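Local structure of conserved hypothetical protein (Agrobacterium tumefaciens, 2FEX) at residues M1-I6 against G29-H34; D63-V68 against R93-A98; A5-Q10 against T54-L59. The protein is of unknown function but belongs to the DJ-1/PfpI family of alpha/beta proteins, many of which carry a reactive cysteine. One frame throughout, in Å; residues are numbered along the deposited sequence. Where two conformers were deposited one is given.

Contact 1. Residues M1-I6 against G29-H34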
HETATM    1  N   MSE A   1     -16.511 -18.036  -7.415  1.00 43.17           N
HETATM    2  CA  MSE A   1     -15.746 -17.432  -6.286  1.00 40.65           C
HETATM    3  C   MSE A   1     -14.236 -17.580  -6.533  1.00 36.24           C
HETATM    4  O   MSE A   1     -13.743 -18.683  -6.820  1.00 37.16           O
HETATM    5  CB  MSE A   1     -16.141 -18.062  -4.940  1.00 42.72           C
HETATM    6  CG  MSE A   1     -15.395 -17.463  -3.704  1.00 46.89           C
HETATM    7 SE   MSE A   1     -15.835 -15.532  -3.373  1.00 74.86          SE
HETATM    8  CE  MSE A   1     -17.805 -15.459  -4.096  1.00 66.23           C
ATOM      9  N   THR A   2     -13.529 -16.460  -6.480  1.00 30.54           N
ATOM     10  CA  THR A   2     -12.095 -16.460  -6.647  1.00 25.43           C
ATOM     11  C   THR A   2     -11.514 -16.142  -5.268  1.00 22.44           C
ATOM     12  O   THR A   2     -12.028 -15.261  -4.581  1.00 21.03           O
ATOM     13  CB  THR A   2     -11.635 -15.379  -7.659  1.00 26.29           C
ATOM     14  OG1 THR A   2     -12.171 -15.691  -8.957  1.00 26.99           O
ATOM     15  CG2 THR A   2     -10.158 -15.309  -7.739  1.00 25.15           C
ATOM     16  N   ARG A   3     -10.447 -16.854  -4.894  1.00 20.22           N
ATOM     17  CA  ARG A   3      -9.799 -16.625  -3.604  0.50 19.11           C
ATOM     18  C   ARG A   3      -8.300 -16.499  -3.824  1.00 17.13           C
ATOM     19  O   ARG A   3      -7.709 -17.300  -4.563  1.00 17.66           O
ATOM     20  CB  ARG A   3     -10.035 -17.797  -2.647  0.50 19.11           C
ATOM     21  CG  ARG A   3     -11.445 -17.994  -2.112  0.50 19.48           C
ATOM     22  CD  ARG A   3     -11.447 -19.219  -1.135  0.50 22.66           C
ATOM     23  NE  ARG A   3     -11.366 -18.851   0.279  0.50 24.16           N
ATOM     24  CZ  ARG A   3     -10.842 -19.602   1.246  0.50 28.25           C
ATOM     25  NH1 ARG A   3     -10.299 -20.793   0.978  0.50 28.52           N
ATOM     26  NH2 ARG A   3     -10.847 -19.153   2.503  0.50 29.23           N
ATOM     27  N   ILE A   4      -7.687 -15.491  -3.186  1.00 15.91           N
ATOM     28  CA  ILE A   4      -6.275 -15.251  -3.404  1.00 13.62           C
ATOM     29  C   ILE A   4      -5.647 -15.300  -2.028  1.00 14.38           C
ATOM     30  O   ILE A   4      -6.124 -14.603  -1.118  1.00 14.20           O
ATOM     31  CB  ILE A   4      -6.027 -13.844  -4.008  1.00 13.56           C
ATOM     32  CG1 ILE A   4      -6.677 -13.748  -5.442  1.00 14.36           C
ATOM     33  CG2 ILE A   4      -4.503 -13.475  -4.023  1.00 14.09           C
ATOM     34  CD1 ILE A   4      -6.495 -12.308  -6.097  1.00 15.61           C
ATOM     35  N   ALA A   5      -4.558 -16.047  -1.881  1.00 14.15           N
ATOM     36  CA  ALA A   5      -3.784 -16.053  -0.643  1.00 13.37           C
ATOM     37  C   ALA A   5      -2.640 -15.052  -0.796  1.00 12.66           C
ATOM     38  O   ALA A   5      -1.899 -15.053  -1.815  1.00 13.93           O
ATOM     39  CB  ALA A   5      -3.185 -17.452  -0.408  1.00 13.59           C
ATOM     40  N   ILE A   6      -2.467 -14.240   0.234  1.00 11.95           N
ATOM     41  CA  ILE A   6      -1.374 -13.265   0.241  1.00 10.93           C
ATOM     42  C   ILE A   6      -0.459 -13.667   1.397  1.00 11.27           C
ATOM     43  O   ILE A   6      -0.872 -13.690   2.577  1.00 11.61           O
ATOM     44  CB  ILE A   6      -1.892 -11.807   0.410  1.00 11.45           C
ATOM     45  CG1 ILE A   6      -2.738 -11.501  -0.872  1.00 11.05           C
ATOM     46  CG2 ILE A   6      -0.654 -10.879   0.585  1.00 12.88           C
ATOM     47  CD1 ILE A   6      -3.234 -10.071  -0.895  1.00 13.59           C
ATOM     48  N   GLY A  29     -15.109  -8.539  -5.690  1.00 23.17           N
ATOM     49  CA  GLY A  29     -15.767  -9.696  -5.044  1.00 24.17           C
ATOM     50  C   GLY A  29     -14.857 -10.892  -4.774  1.00 24.06           C
ATOM     51  O   GLY A  29     -15.326 -12.021  -4.612  1.00 26.18           O
ATOM     52  N   VAL A  30     -13.556 -10.639  -4.725  1.00 21.48           N
ATOM     53  CA  VAL A  30     -12.546 -11.692  -4.468  1.00 20.70           C
ATOM     54  C   VAL A  30     -12.371 -11.867  -2.966  1.00 20.64           C
ATOM     55  O   VAL A  30     -12.358 -10.873  -2.221  1.00 19.63           O
ATOM     56  CB  VAL A  30     -11.210 -11.277  -5.133  1.00 19.36           C
ATOM     57  CG1 VAL A  30     -10.069 -12.245  -4.766  1.00 21.34           C
ATOM     58  CG2 VAL A  30     -11.422 -11.111  -6.663  1.00 20.91           C
ATOM     59  N   GLU A  31     -12.220 -13.123  -2.506  1.00 19.29           N
ATOM     60  CA  GLU A  31     -11.930 -13.369  -1.095  0.50 17.97           C
ATOM     61  C   GLU A  31     -10.411 -13.353  -0.915  1.00 17.39           C
ATOM     62  O   GLU A  31      -9.705 -13.973  -1.693  1.00 18.15           O
ATOM     63  CB  GLU A  31     -12.463 -14.730  -0.644  0.50 18.85           C
ATOM     64  CG  GLU A  31     -12.343 -14.956   0.857  0.50 20.27           C
ATOM     65  CD  GLU A  31     -12.693 -16.371   1.263  0.50 24.33           C
ATOM     66  OE1 GLU A  31     -13.455 -17.047   0.505  0.50 25.63           O
ATOM     67  OE2 GLU A  31     -12.185 -16.793   2.324  0.50 23.22           O
ATOM     68  N   ILE A  32      -9.944 -12.625   0.082  1.00 15.13           N
ATOM     69  CA  ILE A  32      -8.487 -12.539   0.330  1.00 14.56           C
ATOM     70  C   ILE A  32      -8.212 -13.284   1.607  1.00 15.80           C
ATOM     71  O   ILE A  32      -8.875 -12.994   2.660  1.00 16.08           O
ATOM     72  CB  ILE A  32      -8.013 -11.052   0.471  1.00 14.00           C
ATOM     73  CG1 ILE A  32      -8.361 -10.232  -0.768  1.00 14.87           C
ATOM     74  CG2 ILE A  32      -6.510 -10.976   0.707  1.00 13.46           C
ATOM     75  CD1 ILE A  32      -7.593 -10.680  -2.020  1.00 15.93           C
ATOM     76  N   VAL A  33      -7.249 -14.201   1.537  1.00 14.46           N
ATOM     77  CA  VAL A  33      -6.764 -14.912   2.719  1.00 15.44           C
ATOM     78  C   VAL A  33      -5.339 -14.414   2.993  1.00 15.41           C
ATOM     79  O   VAL A  33      -4.458 -14.627   2.187  1.00 15.56           O
ATOM     80  CB  VAL A  33      -6.709 -16.432   2.447  1.00 15.16           C
ATOM     81  CG1 VAL A  33      -6.141 -17.212   3.664  1.00 17.38           C
ATOM     82  CG2 VAL A  33      -8.140 -16.927   2.048  1.00 18.94           C
ATOM     83  N   HIS A  34      -5.116 -13.807   4.158  1.00 12.79           N
ATOM     84  CA  HIS A  34      -3.775 -13.388   4.514  1.00 11.78           C
ATOM     85  C   HIS A  34      -3.169 -14.475   5.410  1.00 12.79           C
ATOM     86  O   HIS A  34      -3.832 -14.964   6.338  1.00 12.90           O
ATOM     87  CB  HIS A  34      -3.780 -12.039   5.279  1.00 13.89           C
ATOM     88  CG  HIS A  34      -3.945 -10.873   4.354  1.00 12.23           C
ATOM     89  ND1 HIS A  34      -5.163 -10.252   4.193  1.00 15.35           N
ATOM     90  CD2 HIS A  34      -3.065 -10.229   3.551  1.00 14.24           C
ATOM     91  CE1 HIS A  34      -5.031  -9.280   3.301  1.00 16.71           C
ATOM     92  NE2 HIS A  34      -3.770  -9.238   2.893  1.00 15.45           N
TER
HETATM   93  O   HOH W   1     -14.823 -13.877  -6.511  1.00 40.06           O
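Strands 3-7 and 31-36 run side by side and parallel through R3-I6 and E31-H34, with short axes 4.7 Å apart at the closest and N-to-C directions 23° from each other. R3 pairs with E31, I4 with I32, A5 with V33 and I6 with H34. Four backbone bonds hold them: E31 N to T2 O, I4 N to E31 O, V33 N to I4 O and I6 N to V33 O. At the N-terminal side of the pairing, water 1 joins T2 N to G29 O. The selenium of selenomethionine M1 also nears that oxygen, with SE 3.8 Å from G29 O.

I4, I6, I32 and H34 share one face. I4 CG1 meets V30 CG1 at 3.8 Å. The bent end of I32 (chi2 -66°) brings its CD1 back to 4.1 Å from I4 CB, while its other branch, CG2, touches I6 CD1 at 3.8 Å. H34 lies beside I6 and points the same way, its CD2 3.7 Å from I6 CB. Helix 18-27 packs here through A21, A24 and R25. It connects the two strands in a beta-alpha-beta unit. G46 of the second subunit packs on I32 and H34.

R3, A5, E31 and V33 lie on the opposite face. R3 and E31 run side by side, each deposited in two conformers. In the conformers described, R3 NH2 donates to E31 OE2 at 2.7 Å. The oxygen is in the guanidinium plane, but the nitrogen sits above the carboxylate plane, 40° out of it. V33 CG2 covers the rim of one guanidinium face, 3.5 Å from R3 NH2. The face toward helix 18-27 is mainly apolar, with H34 at its far end. R3 and E31, both partly exposed, probably offset each other's charge in this conformer pair.

Contact 2. Residues D63-V68 against R93-A98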
ATOM      1  N   ASP A  63      -8.561 -24.958  -2.851  1.00 24.38           N
ATOM      2  CA  ASP A  63      -9.511 -23.952  -2.459  0.50 25.02           C
ATOM      3  C   ASP A  63      -9.056 -22.507  -2.822  1.00 23.49           C
ATOM      4  O   ASP A  63      -9.792 -21.543  -2.663  1.00 25.04           O
ATOM      5  CB  ASP A  63      -9.686 -24.106  -0.937  0.50 25.13           C
ATOM      6  CG  ASP A  63     -10.059 -25.538  -0.529  0.50 27.71           C
ATOM      7  OD1 ASP A  63     -10.754 -26.236  -1.322  0.50 26.93           O
ATOM      8  OD2 ASP A  63      -9.635 -25.981   0.573  0.50 26.92           O
ATOM      9  N   ILE A  64      -7.812 -22.376  -3.257  1.00 21.37           N
ATOM     10  CA  ILE A  64      -7.223 -21.023  -3.428  1.00 19.25           C
ATOM     11  C   ILE A  64      -6.687 -20.925  -4.855  1.00 19.01           C
ATOM     12  O   ILE A  64      -5.914 -21.761  -5.277  1.00 18.63           O
ATOM     13  CB  ILE A  64      -6.127 -20.782  -2.411  1.00 18.06           C
ATOM     14  CG1 ILE A  64      -6.729 -20.845  -0.963  1.00 19.84           C
ATOM     15  CG2 ILE A  64      -5.333 -19.463  -2.751  1.00 15.64           C
ATOM     16  CD1 ILE A  64      -5.654 -20.780   0.109  1.00 19.36           C
ATOM     17  N   ASP A  65      -7.143 -19.903  -5.573  1.00 15.89           N
ATOM     18  CA  ASP A  65      -6.830 -19.710  -6.982  1.00 17.19           C
ATOM     19  C   ASP A  65      -5.414 -19.144  -7.284  1.00 17.14           C
ATOM     20  O   ASP A  65      -4.893 -19.317  -8.385  1.00 17.13           O
ATOM     21  CB  ASP A  65      -7.891 -18.798  -7.592  1.00 17.42           C
ATOM     22  CG  ASP A  65      -9.268 -19.407  -7.480  1.00 21.43           C
ATOM     23  OD1 ASP A  65      -9.547 -20.331  -8.280  1.00 26.33           O
ATOM     24  OD2 ASP A  65     -10.023 -19.059  -6.545  1.00 24.72           O
ATOM     25  N   ALA A  66      -4.833 -18.429  -6.318  1.00 15.36           N
ATOM     26  CA  ALA A  66      -3.558 -17.732  -6.567  1.00 14.87           C
ATOM     27  C   ALA A  66      -2.829 -17.539  -5.261  1.00 14.39           C
ATOM     28  O   ALA A  66      -3.462 -17.354  -4.214  1.00 15.07           O
ATOM     29  CB  ALA A  66      -3.829 -16.380  -7.255  1.00 15.19           C
ATOM     30  N   LEU A  67      -1.508 -17.604  -5.338  1.00 12.98           N
ATOM     31  CA  LEU A  67      -0.619 -17.337  -4.196  1.00 13.37           C
ATOM     32  C   LEU A  67       0.214 -16.116  -4.554  1.00 13.38           C
ATOM     33  O   LEU A  67       0.957 -16.093  -5.552  1.00 13.20           O
ATOM     34  CB  LEU A  67       0.305 -18.525  -4.000  1.00 14.26           C
ATOM     35  CG  LEU A  67       1.432 -18.329  -3.004  1.00 14.94           C
ATOM     36  CD1 LEU A  67       0.783 -18.175  -1.584  1.00 16.79           C
ATOM     37  CD2 LEU A  67       2.404 -19.536  -3.042  1.00 15.08           C
ATOM     38  N   VAL A  68       0.084 -15.071  -3.746  1.00 12.47           N
ATOM     39  CA  VAL A  68       0.735 -13.770  -4.041  1.00 11.71           C
ATOM     40  C   VAL A  68       1.676 -13.473  -2.898  1.00 10.88           C
ATOM     41  O   VAL A  68       1.255 -13.490  -1.732  1.00 13.65           O
ATOM     42  CB  VAL A  68      -0.307 -12.640  -4.160  1.00 13.31           C
ATOM     43  CG1 VAL A  68       0.383 -11.279  -4.304  1.00 13.96           C
ATOM     44  CG2 VAL A  68      -1.226 -12.919  -5.366  1.00 14.04           C
ATOM     45  N   ARG A  93      -0.761 -27.684  -8.739  1.00 21.76           N
ATOM     46  CA  ARG A  93      -2.206 -27.564  -8.928  0.50 23.09           C
ATOM     47  C   ARG A  93      -2.501 -26.556 -10.047  1.00 22.82           C
ATOM     48  O   ARG A  93      -3.660 -26.159 -10.228  1.00 24.35           O
ATOM     49  CB  ARG A  93      -2.858 -27.149  -7.581  0.50 23.26           C
ATOM     50  CG  ARG A  93      -4.370 -26.906  -7.560  0.50 27.10           C
ATOM     51  CD  ARG A  93      -5.240 -28.156  -7.835  0.50 27.08           C
ATOM     52  NE  ARG A  93      -6.627 -27.789  -8.158  0.50 28.84           N
ATOM     53  CZ  ARG A  93      -6.991 -27.113  -9.251  0.50 26.36           C
ATOM     54  NH1 ARG A  93      -6.090 -26.712 -10.127  0.50 24.74           N
ATOM     55  NH2 ARG A  93      -8.261 -26.813  -9.476  0.50 26.54           N
ATOM     56  N   ASP A  94      -1.458 -26.130 -10.748  1.00 20.71           N
ATOM     57  CA  ASP A  94      -1.578 -25.140 -11.822  1.00 22.02           C
ATOM     58  C   ASP A  94      -2.233 -23.849 -11.333  1.00 19.96           C
ATOM     59  O   ASP A  94      -3.008 -23.199 -12.076  1.00 22.23           O
ATOM     60  CB  ASP A  94      -2.370 -25.737 -13.022  1.00 24.40           C
ATOM     61  CG  ASP A  94      -1.563 -26.826 -13.774  1.00 31.65           C
ATOM     62  OD1 ASP A  94      -0.317 -26.652 -13.945  1.00 38.02           O
ATOM     63  OD2 ASP A  94      -2.171 -27.832 -14.230  1.00 40.18           O
ATOM     64  N   ARG A  95      -1.931 -23.458 -10.080  1.00 18.38           N
ATOM     65  CA  ARG A  95      -2.387 -22.167  -9.607  1.00 16.13           C
ATOM     66  C   ARG A  95      -1.344 -21.089  -9.890  1.00 15.77           C
ATOM     67  O   ARG A  95      -0.129 -21.319  -9.752  1.00 15.70           O
ATOM     68  CB  ARG A  95      -2.635 -22.162  -8.081  1.00 16.36           C
ATOM     69  CG  ARG A  95      -3.614 -23.190  -7.585  1.00 16.43           C
ATOM     70  CD  ARG A  95      -4.948 -23.046  -8.313  1.00 18.70           C
ATOM     71  NE  ARG A  95      -5.955 -23.778  -7.584  1.00 19.07           N
ATOM     72  CZ  ARG A  95      -7.202 -23.903  -8.009  1.00 27.98           C
ATOM     73  NH1 ARG A  95      -7.572 -23.368  -9.192  1.00 29.40           N
ATOM     74  NH2 ARG A  95      -8.070 -24.593  -7.284  1.00 30.40           N
ATOM     75  N   LEU A  96      -1.850 -19.893 -10.190  1.00 15.17           N
ATOM     76  CA  LEU A  96      -1.002 -18.702 -10.328  1.00 15.04           C
ATOM     77  C   LEU A  96      -0.105 -18.521  -9.103  1.00 16.02           C
ATOM     78  O   LEU A  96      -0.608 -18.607  -7.978  1.00 15.05           O
ATOM     79  CB  LEU A  96      -1.920 -17.459 -10.407  1.00 15.41           C
ATOM     80  CG  LEU A  96      -1.253 -16.088 -10.379  1.00 17.25           C
ATOM     81  CD1 LEU A  96      -0.299 -16.004 -11.606  1.00 21.44           C
ATOM     82  CD2 LEU A  96      -2.347 -14.999 -10.483  1.00 18.41           C
ATOM     83  N   VAL A  97       1.183 -18.270  -9.324  1.00 14.11           N
ATOM     84  CA  VAL A  97       2.090 -17.883  -8.211  1.00 13.73           C
ATOM     85  C   VAL A  97       2.681 -16.512  -8.597  1.00 13.78           C
ATOM     86  O   VAL A  97       3.133 -16.386  -9.732  1.00 13.57           O
ATOM     87  CB  VAL A  97       3.195 -18.919  -7.966  1.00 15.71           C
ATOM     88  CG1 VAL A  97       4.202 -18.385  -6.953  1.00 16.81           C
ATOM     89  CG2 VAL A  97       2.542 -20.185  -7.417  1.00 15.79           C
ATOM     90  N   ALA A  98       2.634 -15.509  -7.714  1.00 13.04           N
ATOM     91  CA  ALA A  98       3.056 -14.135  -8.111  1.00 12.37           C
ATOM     92  C   ALA A  98       4.005 -13.687  -7.003  1.00 13.25           C
ATOM     93  O   ALA A  98       3.696 -13.868  -5.784  1.00 14.20           O
ATOM     94  CB  ALA A  98       1.877 -13.187  -8.150  1.00 13.13           C
TER
HETATM   95  O   HOH W   2      -4.718 -19.720 -11.028  1.00 20.01           O
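A66, L67 and V68 pair in parallel with L96, V97 and A98, and here the packing is close. The short strand axes are 4.8 Å apart and only 6° from parallel. Both backbone polar atoms of L67 are bonded across the pairing: L67 N donates to L96 O, and L67 O accepts from A98 N at 2.8 Å. A66 CB rests 3.8 Å from L96 CD2. V68 CG2 and A98 CB meet more lightly at 4.2 Å on the same face, which F161 and I165 of helix 158-168 cover. L67 and V97 turn to the other face, where L86 and F90 of helix 84-92 lie on L67.

These are central parallel strands of the mixed sheet in a three-layer alpha/beta sandwich, with helices on both faces. Strand 96-100 runs on toward C101, which sits in a probable nucleophile elbow as in other DJ-1 relatives. A98 lies near that turn without touching it.

Toward the strand starts the two backbones part. D65 O and L96 N are too far apart to bond directly, and water 2 fills in, donating to D65 O at 2.7 Å and accepting from L96 N. Beyond it lies R95, partly exposed. Its bend at chi2 (-56°) lays CD 3.4 Å from I64 O, so the aliphatic part runs past the backbone of I64 and D65. The guanidinium then presents one face to D65 CA and I64 C. NE bonds to P61 O. R95 NH1 and D65 OD1 form only a long salt bridge, 3.7 Å, with the oxygen well out of the guanidinium plane and no N-H aimed at it. The stronger partner of the D65 carboxylate is the backbone of strand 3-7, where OD2 accepts from R3 N.

Contact 3. Residues A5-Q10 against T54-L59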
ATOM      1  N   ALA A   5      -4.558 -16.047  -1.881  1.00 14.15           N
ATOM      2  CA  ALA A   5      -3.784 -16.053  -0.643  1.00 13.37           C
ATOM      3  C   ALA A   5      -2.640 -15.052  -0.796  1.00 12.66           C
ATOM      4  O   ALA A   5      -1.899 -15.053  -1.815  1.00 13.93           O
ATOM      5  CB  ALA A   5      -3.185 -17.452  -0.408  1.00 13.59           C
ATOM      6  N   ILE A   6      -2.467 -14.240   0.234  1.00 11.95           N
ATOM      7  CA  ILE A   6      -1.374 -13.265   0.241  1.00 10.93           C
ATOM      8  C   ILE A   6      -0.459 -13.667   1.397  1.00 11.27           C
ATOM      9  O   ILE A   6      -0.872 -13.690   2.577  1.00 11.61           O
ATOM     10  CB  ILE A   6      -1.892 -11.807   0.410  1.00 11.45           C
ATOM     11  CG1 ILE A   6      -2.738 -11.501  -0.872  1.00 11.05           C
ATOM     12  CG2 ILE A   6      -0.654 -10.879   0.585  1.00 12.88           C
ATOM     13  CD1 ILE A   6      -3.234 -10.071  -0.895  1.00 13.59           C
ATOM     14  N   ALA A   7       0.773 -14.042   1.044  1.00 11.91           N
ATOM     15  CA  ALA A   7       1.699 -14.605   2.030  1.00 11.32           C
ATOM     16  C   ALA A   7       2.543 -13.470   2.619  1.00 12.16           C
ATOM     17  O   ALA A   7       3.584 -13.086   2.049  1.00 11.98           O
ATOM     18  CB  ALA A   7       2.638 -15.681   1.348  1.00 13.15           C
ATOM     19  N   LEU A   8       2.079 -12.952   3.754  1.00 10.47           N
ATOM     20  CA  LEU A   8       2.806 -11.908   4.498  1.00 10.07           C
ATOM     21  C   LEU A   8       3.964 -12.494   5.277  1.00 11.23           C
ATOM     22  O   LEU A   8       4.118 -13.736   5.421  1.00 13.24           O
ATOM     23  CB  LEU A   8       1.825 -11.245   5.518  1.00 10.73           C
ATOM     24  CG  LEU A   8       0.562 -10.596   4.893  1.00 10.07           C
ATOM     25  CD1 LEU A   8      -0.373 -10.039   6.023  1.00 11.16           C
ATOM     26  CD2 LEU A   8       0.905  -9.482   3.786  1.00 11.75           C
ATOM     27  N   ALA A   9       4.773 -11.588   5.811  1.00 10.93           N
ATOM     28  CA  ALA A   9       5.897 -11.978   6.671  1.00 12.29           C
ATOM     29  C   ALA A   9       6.270 -10.758   7.430  1.00 12.08           C
ATOM     30  O   ALA A   9       5.857  -9.609   7.086  1.00 12.14           O
ATOM     31  CB  ALA A   9       7.056 -12.458   5.796  1.00 13.12           C
ATOM     32  N   GLN A  10       7.094 -10.965   8.446  1.00 12.36           N
ATOM     33  CA  GLN A  10       7.658  -9.836   9.187  0.50 12.42           C
ATOM     34  C   GLN A  10       8.340  -8.888   8.198  1.00 13.46           C
ATOM     35  O   GLN A  10       9.055  -9.348   7.282  1.00 13.56           O
ATOM     36  CB  GLN A  10       8.664 -10.358  10.212  0.50 13.39           C
ATOM     37  CG  GLN A  10       7.984 -11.102  11.361  0.50 12.92           C
ATOM     38  CD  GLN A  10       7.222 -10.193  12.346  0.50 15.00           C
ATOM     39  OE1 GLN A  10       7.098  -8.968  12.157  0.50 13.22           O
ATOM     40  NE2 GLN A  10       6.764 -10.806  13.448  0.50 16.70           N
ATOM     41  N   THR A  54      -4.464 -17.142   8.608  1.00 14.79           N
ATOM     42  CA  THR A  54      -3.984 -18.508   8.719  1.00 14.25           C
ATOM     43  C   THR A  54      -2.461 -18.572   8.579  1.00 14.77           C
ATOM     44  O   THR A  54      -1.794 -17.504   8.541  1.00 12.92           O
ATOM     45  CB  THR A  54      -4.731 -19.364   7.628  1.00 15.89           C
ATOM     46  OG1 THR A  54      -4.604 -20.744   7.955  1.00 19.32           O
ATOM     47  CG2 THR A  54      -4.165 -19.047   6.241  1.00 18.31           C
ATOM     48  N   SER A  55      -1.928 -19.808   8.575  1.00 15.14           N
ATOM     49  CA  SER A  55      -0.489 -20.003   8.428  1.00 13.89           C
ATOM     50  C   SER A  55      -0.235 -20.502   6.995  1.00 12.86           C
ATOM     51  O   SER A  55      -1.126 -21.033   6.297  1.00 13.20           O
ATOM     52  CB  SER A  55      -0.012 -21.129   9.391  1.00 15.87           C
ATOM     53  OG  SER A  55      -0.754 -22.338   9.144  1.00 17.76           O
ATOM     54  N   TYR A  56       1.035 -20.429   6.589  1.00 13.11           N
ATOM     55  CA  TYR A  56       1.425 -20.919   5.251  1.00 13.02           C
ATOM     56  C   TYR A  56       1.063 -22.410   5.107  1.00 13.57           C
ATOM     57  O   TYR A  56       0.610 -22.829   4.037  1.00 14.58           O
ATOM     58  CB  TYR A  56       2.927 -20.802   5.060  1.00 12.26           C
ATOM     59  CG  TYR A  56       3.463 -19.415   4.737  1.00 10.67           C
ATOM     60  CD1 TYR A  56       2.706 -18.258   4.999  1.00 12.99           C
ATOM     61  CD2 TYR A  56       4.805 -19.277   4.280  1.00 12.11           C
ATOM     62  CE1 TYR A  56       3.270 -16.974   4.721  1.00 13.46           C
ATOM     63  CE2 TYR A  56       5.373 -18.048   4.018  1.00 12.31           C
ATOM     64  CZ  TYR A  56       4.626 -16.896   4.253  1.00 13.02           C
ATOM     65  OH  TYR A  56       5.155 -15.671   3.995  1.00 14.68           O
ATOM     66  N   ASP A  57       1.259 -23.197   6.181  1.00 14.27           N
ATOM     67  CA  ASP A  57       1.114 -24.629   6.032  0.50 15.28           C
ATOM     68  C   ASP A  57      -0.374 -25.017   5.910  1.00 16.15           C
ATOM     69  O   ASP A  57      -0.668 -26.144   5.523  1.00 18.34           O
ATOM     70  CB  ASP A  57       1.754 -25.335   7.220  0.50 16.19           C
ATOM     71  CG  ASP A  57       1.161 -24.863   8.536  0.50 16.90           C
ATOM     72  OD1 ASP A  57       1.523 -23.755   9.003  0.50 19.60           O
ATOM     73  OD2 ASP A  57       0.289 -25.559   9.067  0.50 24.21           O
ATOM     74  N   ALA A  58      -1.281 -24.091   6.205  1.00 15.07           N
ATOM     75  CA  ALA A  58      -2.700 -24.375   6.041  1.00 16.53           C
ATOM     76  C   ALA A  58      -3.252 -23.931   4.681  1.00 17.68           C
ATOM     77  O   ALA A  58      -4.458 -24.154   4.395  1.00 21.04           O
ATOM     78  CB  ALA A  58      -3.523 -23.694   7.161  1.00 18.56           C
ATOM     79  N   LEU A  59      -2.429 -23.294   3.860  1.00 15.72           N
ATOM     80  CA  LEU A  59      -2.930 -22.838   2.561  1.00 14.42           C
ATOM     81  C   LEU A  59      -3.066 -24.052   1.625  1.00 15.81           C
ATOM     82  O   LEU A  59      -2.063 -24.761   1.366  1.00 17.12           O
ATOM     83  CB  LEU A  59      -1.950 -21.817   1.959  1.00 14.88           C
ATOM     84  CG  LEU A  59      -1.797 -20.521   2.755  1.00 10.77           C
ATOM     85  CD1 LEU A  59      -0.735 -19.659   2.074  1.00 12.27           C
ATOM     86  CD2 LEU A  59      -3.185 -19.728   2.754  1.00 14.76           C
TER
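Y56 reaches L8 with its hydroxyl, and Y56 OH donates to L8 O at 2.6 Å. The donor stands above the carbonyl plane, 44° out of it, while the oxygen lies at the ring edge, near the plane of the ring. A7 CB approaches the same end of the ring obliquely, 3.7 Å from Y56 CE1. A9 CB adds a lighter touch, 4.1 Å from Y56 OH. The second meeting point is apolar. L59 spreads its two methyls at A5, with CD2 at 3.9 Å and CD1 at 4.1 Å from A5 CB.

The methyls of A5 and A7 project from the same face of strand 3-7, and the tyrosine bonds just past its C-terminal end. In DJ-1/PfpI proteins the C-terminal end of the parallel strands carries the active site. A7 lies near the probable nucleophile elbow here, without touching it.

With chi1 -78°, Y56 CG lies beside its own backbone N and anti to the carbonyl carbon, and the ring beyond it carries OH to L8 O. Around the ring, P37, A81, L83 and L86 make contact. Y56 opens a 3-10 turn, residues 56-58, and L59 N closes back on Y56 O at 3.1 Å. R89 NH1 from helix 84-92 bonds both Y56 O and L59 O, tying the backbone of the two contact residues to one guanidinium. L86 and F90 of that helix lie against L59. On the strand side, A7 is held by backbone bonding to V68. The L8 side chain leads off from the tyrosine, to H34 and to L48 of the second subunit.

All three contacts involve strands of one mixed sheet. Contacts 1 and 3 share A5 and I6 of strand 3-7. Contact 2 lies one pairing further along the sheet, since strand 66-69 sits between strands 3-7 and 96-100. V68 N to A5 O and R3 N to D65 OD2 join it to strand 3-7. Contact 1 is partly buried; contacts 2 and 3 are buried. Contacts 1 and 2 are parallel strand pairings with water and charge toward their N-terminal sides. Contact 3 lies toward the other strand end, with one hydroxyl bond and small apolar touches instead of strand pairing. I64 and L59 meet between contacts 2 and 3. Contacts 1 and 3 also reach the second subunit, whereas contact 2 does not.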